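Local coordinates for protein GCN5-related N-acetyltransferase (Kribbella flavida, PDB 4IUS) that probably transfers an acyl group, most likely acetyl from acetyl-coenzyme A as in other GNAT-family enzymes, onto an acceptor that is not established, at residues G97-V109 / L239-P253. The protein carries 1 engineered substitution. Sequence-based numbering, arbitrary orientation.
Sequences GMTIVSRPPLLAV and LGYEPKATAVHLGDP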
# COMPACT_ATOMS: atom_id res chain seq x y z
N GLY A 97 23.83 0.68 -5.84
CA GLY A 97 23.63 2.13 -5.68
C GLY A 97 22.36 2.60 -5.00
O GLY A 97 22.24 3.79 -4.75
N MSE A 98 21.43 1.73 -4.72
CA MSE A 98 20.25 2.11 -3.99
C MSE A 98 20.52 2.21 -2.50
O MSE A 98 21.51 1.66 -1.99
CB MSE A 98 19.09 1.18 -4.30
CG MSE A 98 18.77 1.09 -5.77
SE MSE A 98 16.97 0.44 -6.17
CE MSE A 98 15.97 2.07 -5.97
N THR A 99 19.59 2.84 -1.77
CA THR A 99 19.66 2.97 -0.32
C THR A 99 18.35 2.46 0.27
O THR A 99 17.27 2.87 -0.16
CB THR A 99 19.83 4.45 0.09
OG1 THR A 99 21.05 4.93 -0.48
CG2 THR A 99 19.86 4.62 1.61
N ILE A 100 18.42 1.60 1.28
CA ILE A 100 17.23 1.20 2.02
C ILE A 100 16.90 2.32 3.00
O ILE A 100 17.69 2.64 3.89
CB ILE A 100 17.43 -0.16 2.75
CG1 ILE A 100 17.63 -1.29 1.75
CG2 ILE A 100 16.25 -0.42 3.68
CD1 ILE A 100 18.14 -2.59 2.34
N VAL A 101 15.73 2.91 2.81
CA VAL A 101 15.23 3.95 3.69
C VAL A 101 14.43 3.40 4.87
O VAL A 101 14.45 3.97 5.94
CB VAL A 101 14.41 4.94 2.83
CG1 VAL A 101 13.66 5.94 3.67
CG2 VAL A 101 15.38 5.68 1.89
N SER A 102 13.74 2.30 4.64
CA SER A 102 12.89 1.71 5.67
C SER A 102 12.60 0.26 5.34
O SER A 102 12.68 -0.13 4.18
CB SER A 102 11.58 2.45 5.80
OG SER A 102 10.82 2.33 4.62
N ARG A 103 12.22 -0.48 6.38
CA ARG A 103 11.76 -1.85 6.27
C ARG A 103 10.47 -1.96 7.03
O ARG A 103 10.40 -2.56 8.11
CB ARG A 103 12.79 -2.86 6.76
CG ARG A 103 13.97 -2.98 5.82
CD ARG A 103 15.03 -3.92 6.35
NE ARG A 103 15.70 -3.36 7.51
CZ ARG A 103 16.54 -4.05 8.31
NH1 ARG A 103 16.81 -5.34 8.08
NH2 ARG A 103 17.11 -3.45 9.34
N PRO A 104 9.42 -1.39 6.50
CA PRO A 104 8.16 -1.41 7.28
C PRO A 104 7.54 -2.80 7.35
O PRO A 104 7.63 -3.59 6.42
CB PRO A 104 7.26 -0.47 6.52
CG PRO A 104 7.96 -0.05 5.30
CD PRO A 104 9.30 -0.65 5.24
N PRO A 105 6.84 -3.07 8.44
CA PRO A 105 6.20 -4.36 8.56
C PRO A 105 4.94 -4.43 7.73
O PRO A 105 4.20 -3.43 7.65
CB PRO A 105 5.92 -4.46 10.07
CG PRO A 105 5.70 -3.02 10.45
CD PRO A 105 6.64 -2.24 9.60
N LEU A 106 4.65 -5.60 7.21
CA LEU A 106 3.39 -5.85 6.55
C LEU A 106 2.55 -6.72 7.48
O LEU A 106 2.95 -7.83 7.84
CB LEU A 106 3.55 -6.56 5.21
CG LEU A 106 4.37 -5.84 4.15
CD1 LEU A 106 4.10 -6.53 2.81
CD2 LEU A 106 4.03 -4.34 4.09
N LEU A 107 1.42 -6.16 7.89
CA LEU A 107 0.47 -6.81 8.78
C LEU A 107 -0.69 -7.32 7.94
O LEU A 107 -1.06 -6.69 6.95
CB LEU A 107 -0.07 -5.86 9.82
CG LEU A 107 0.93 -5.00 10.65
CD1 LEU A 107 0.19 -4.18 11.73
CD2 LEU A 107 2.10 -5.74 11.20
N ALA A 108 -1.22 -8.48 8.26
CA ALA A 108 -2.28 -9.07 7.44
C ALA A 108 -3.37 -9.70 8.28
O ALA A 108 -3.13 -10.09 9.43
CB ALA A 108 -1.74 -10.07 6.40
N VAL A 109 -4.54 -9.86 7.68
CA VAL A 109 -5.67 -10.48 8.37
C VAL A 109 -6.56 -11.16 7.30
O VAL A 109 -6.65 -10.73 6.14
CB VAL A 109 -6.51 -9.45 9.19
CG1 VAL A 109 -7.30 -8.48 8.28
CG2 VAL A 109 -7.44 -10.17 10.17
N LEU A 239 -7.56 -5.63 16.02
CA LEU A 239 -8.44 -5.91 14.91
C LEU A 239 -8.24 -7.29 14.28
O LEU A 239 -8.97 -7.68 13.36
CB LEU A 239 -8.22 -4.86 13.82
CG LEU A 239 -8.25 -3.39 14.28
CD1 LEU A 239 -8.13 -2.48 13.06
CD2 LEU A 239 -9.48 -3.06 15.08
N GLY A 240 -7.21 -8.02 14.74
CA GLY A 240 -6.85 -9.31 14.21
C GLY A 240 -5.65 -9.29 13.27
O GLY A 240 -5.22 -10.35 12.85
N TYR A 241 -5.13 -8.12 12.92
CA TYR A 241 -3.96 -8.06 12.06
C TYR A 241 -2.73 -8.57 12.80
O TYR A 241 -2.54 -8.28 13.99
CB TYR A 241 -3.71 -6.61 11.64
CG TYR A 241 -4.52 -6.11 10.45
CD1 TYR A 241 -4.05 -6.23 9.19
CD2 TYR A 241 -5.74 -5.48 10.64
CE1 TYR A 241 -4.79 -5.82 8.11
CE2 TYR A 241 -6.48 -5.02 9.56
CZ TYR A 241 -6.01 -5.18 8.30
OH TYR A 241 -6.68 -4.75 7.17
N GLU A 242 -1.88 -9.26 12.07
CA GLU A 242 -0.64 -9.79 12.61
C GLU A 242 0.48 -9.54 11.62
O GLU A 242 0.26 -9.59 10.42
CB GLU A 242 -0.73 -11.29 12.84
CG GLU A 242 -1.78 -11.73 13.83
CD GLU A 242 -1.78 -13.23 13.90
OE1 GLU A 242 -0.77 -13.76 14.39
OE2 GLU A 242 -2.75 -13.89 13.42
N PRO A 243 1.70 -9.36 12.14
CA PRO A 243 2.85 -9.22 11.22
C PRO A 243 3.09 -10.49 10.44
O PRO A 243 3.14 -11.57 11.04
CB PRO A 243 4.02 -8.88 12.14
CG PRO A 243 3.59 -9.33 13.45
CD PRO A 243 2.10 -9.28 13.55
N LYS A 244 3.26 -10.39 9.13
CA LYS A 244 3.43 -11.54 8.27
C LYS A 244 4.59 -11.40 7.27
O LYS A 244 5.01 -12.41 6.71
CB LYS A 244 2.14 -11.83 7.50
CG LYS A 244 1.02 -12.37 8.38
CD LYS A 244 1.28 -13.80 8.86
CE LYS A 244 0.25 -14.33 9.78
NZ LYS A 244 0.72 -15.69 10.11
N ALA A 245 5.09 -10.20 7.02
CA ALA A 245 6.16 -10.01 6.04
C ALA A 245 6.86 -8.71 6.32
O ALA A 245 6.44 -7.91 7.15
CB ALA A 245 5.62 -10.08 4.60
N THR A 246 7.94 -8.48 5.59
CA THR A 246 8.79 -7.31 5.78
C THR A 246 8.90 -6.61 4.44
O THR A 246 9.45 -7.17 3.50
CB THR A 246 10.24 -7.74 6.19
OG1 THR A 246 10.19 -8.66 7.29
CG2 THR A 246 11.09 -6.53 6.55
N ALA A 247 8.38 -5.39 4.33
CA ALA A 247 8.60 -4.58 3.14
C ALA A 247 9.98 -3.96 3.21
O ALA A 247 10.57 -3.82 4.29
CB ALA A 247 7.51 -3.52 3.03
N VAL A 248 10.50 -3.60 2.06
CA VAL A 248 11.78 -2.89 1.97
C VAL A 248 11.59 -1.77 0.95
O VAL A 248 11.15 -2.03 -0.15
CB VAL A 248 12.91 -3.81 1.47
CG1 VAL A 248 14.23 -3.05 1.67
CG2 VAL A 248 12.97 -5.14 2.27
N HIS A 249 11.84 -0.53 1.37
CA HIS A 249 11.68 0.65 0.52
C HIS A 249 13.05 1.20 0.26
O HIS A 249 13.79 1.53 1.18
CB HIS A 249 10.80 1.70 1.20
CG HIS A 249 9.37 1.29 1.39
ND1 HIS A 249 8.43 2.13 1.88
CD2 HIS A 249 8.71 0.14 1.01
CE1 HIS A 249 7.25 1.49 1.90
NE2 HIS A 249 7.41 0.27 1.38
N LEU A 250 13.41 1.28 -1.01
CA LEU A 250 14.72 1.72 -1.49
C LEU A 250 14.60 2.93 -2.40
O LEU A 250 13.65 3.03 -3.18
CB LEU A 250 15.42 0.61 -2.29
CG LEU A 250 15.56 -0.74 -1.58
CD1 LEU A 250 14.48 -1.77 -1.96
CD2 LEU A 250 16.96 -1.29 -1.87
N GLY A 251 15.59 3.80 -2.34
CA GLY A 251 15.66 4.90 -3.27
C GLY A 251 17.02 5.04 -3.94
O GLY A 251 18.05 4.72 -3.36
N ASP A 252 17.02 5.59 -5.15
CA ASP A 252 18.24 6.00 -5.83
C ASP A 252 18.80 7.26 -5.19
O ASP A 252 18.14 7.97 -4.42
CB ASP A 252 18.00 6.21 -7.31
CG ASP A 252 18.46 5.07 -8.16
OD1 ASP A 252 18.80 4.00 -7.66
OD2 ASP A 252 18.40 5.24 -9.40
N PRO A 253 20.04 7.62 -5.56
CA PRO A 253 20.62 8.85 -5.05
C PRO A 253 19.83 10.08 -5.51
O PRO A 253 19.19 10.07 -6.57
CB PRO A 253 22.03 8.86 -5.66
CG PRO A 253 22.32 7.44 -5.93
CD PRO A 253 21.00 6.83 -6.33
O HOH W 1 20.80 5.63 -3.10
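Val-109 lays CG1 over one face of the Tyr-241 phenol, 3.7 Å from the ring centroid and 16° off the normal, which meets the criterion for a CH-pi contact. The methyl gets there because chi1 of 70° sets CG1 between the backbone N and the carbonyl carbon, while CG2 turns to Gly-240 O. At the edge of the same ring, in its plane, lies the carbonyl carbon of Leu-107; the phenol OH is hydrogen-bonded to Thr-211. The second flat group, the His-249 imidazole, carries Pro-104 CG over one face, off-centre and nearest CE1 (3.8 Å). Ser-102 OG approaches this ring obliquely and bonds instead to the C-terminal carboxylate of Arg-261, whose O atom receives a hydrogen bond from His-249 ND1; the chain terminus is thus held by both residues.

These contacts flank an antiparallel ladder between strands 99-109 and 242-251, inner strands of the mixed sheet that runs through this GNAT protein, with 78-82, an edge strand, beyond 242-251 and 222-225 on the far side of 99-109. Two classic beta bulges interrupt its register. In one, Val-101 and Ser-102 both face His-249: Val-101 N donates to His-249 O (2.9 Å), and His-249 N returns an almost straight bond to Ser-102 O (177°). In the other, Leu-106 O takes two donors, Lys-244 N at 2.9 Å and Ala-245 N at 3.3 Å, the longer one lying in the carbonyl plane on a lone pair.

Apolar packing lies on both sides of the ladder. Leu-106 CD2 reaches Ala-247 CB at 3.7 Å, whereas Ile-100 and Leu-250 run side by side, CG1 to CD2 3.7 Å, against Val-94 of helix 89-95. Near the Gly-97 end, a water donates to both Gly-97 O and Gly-251 O and accepts from Thr-99 OG1 at 2.7 Å.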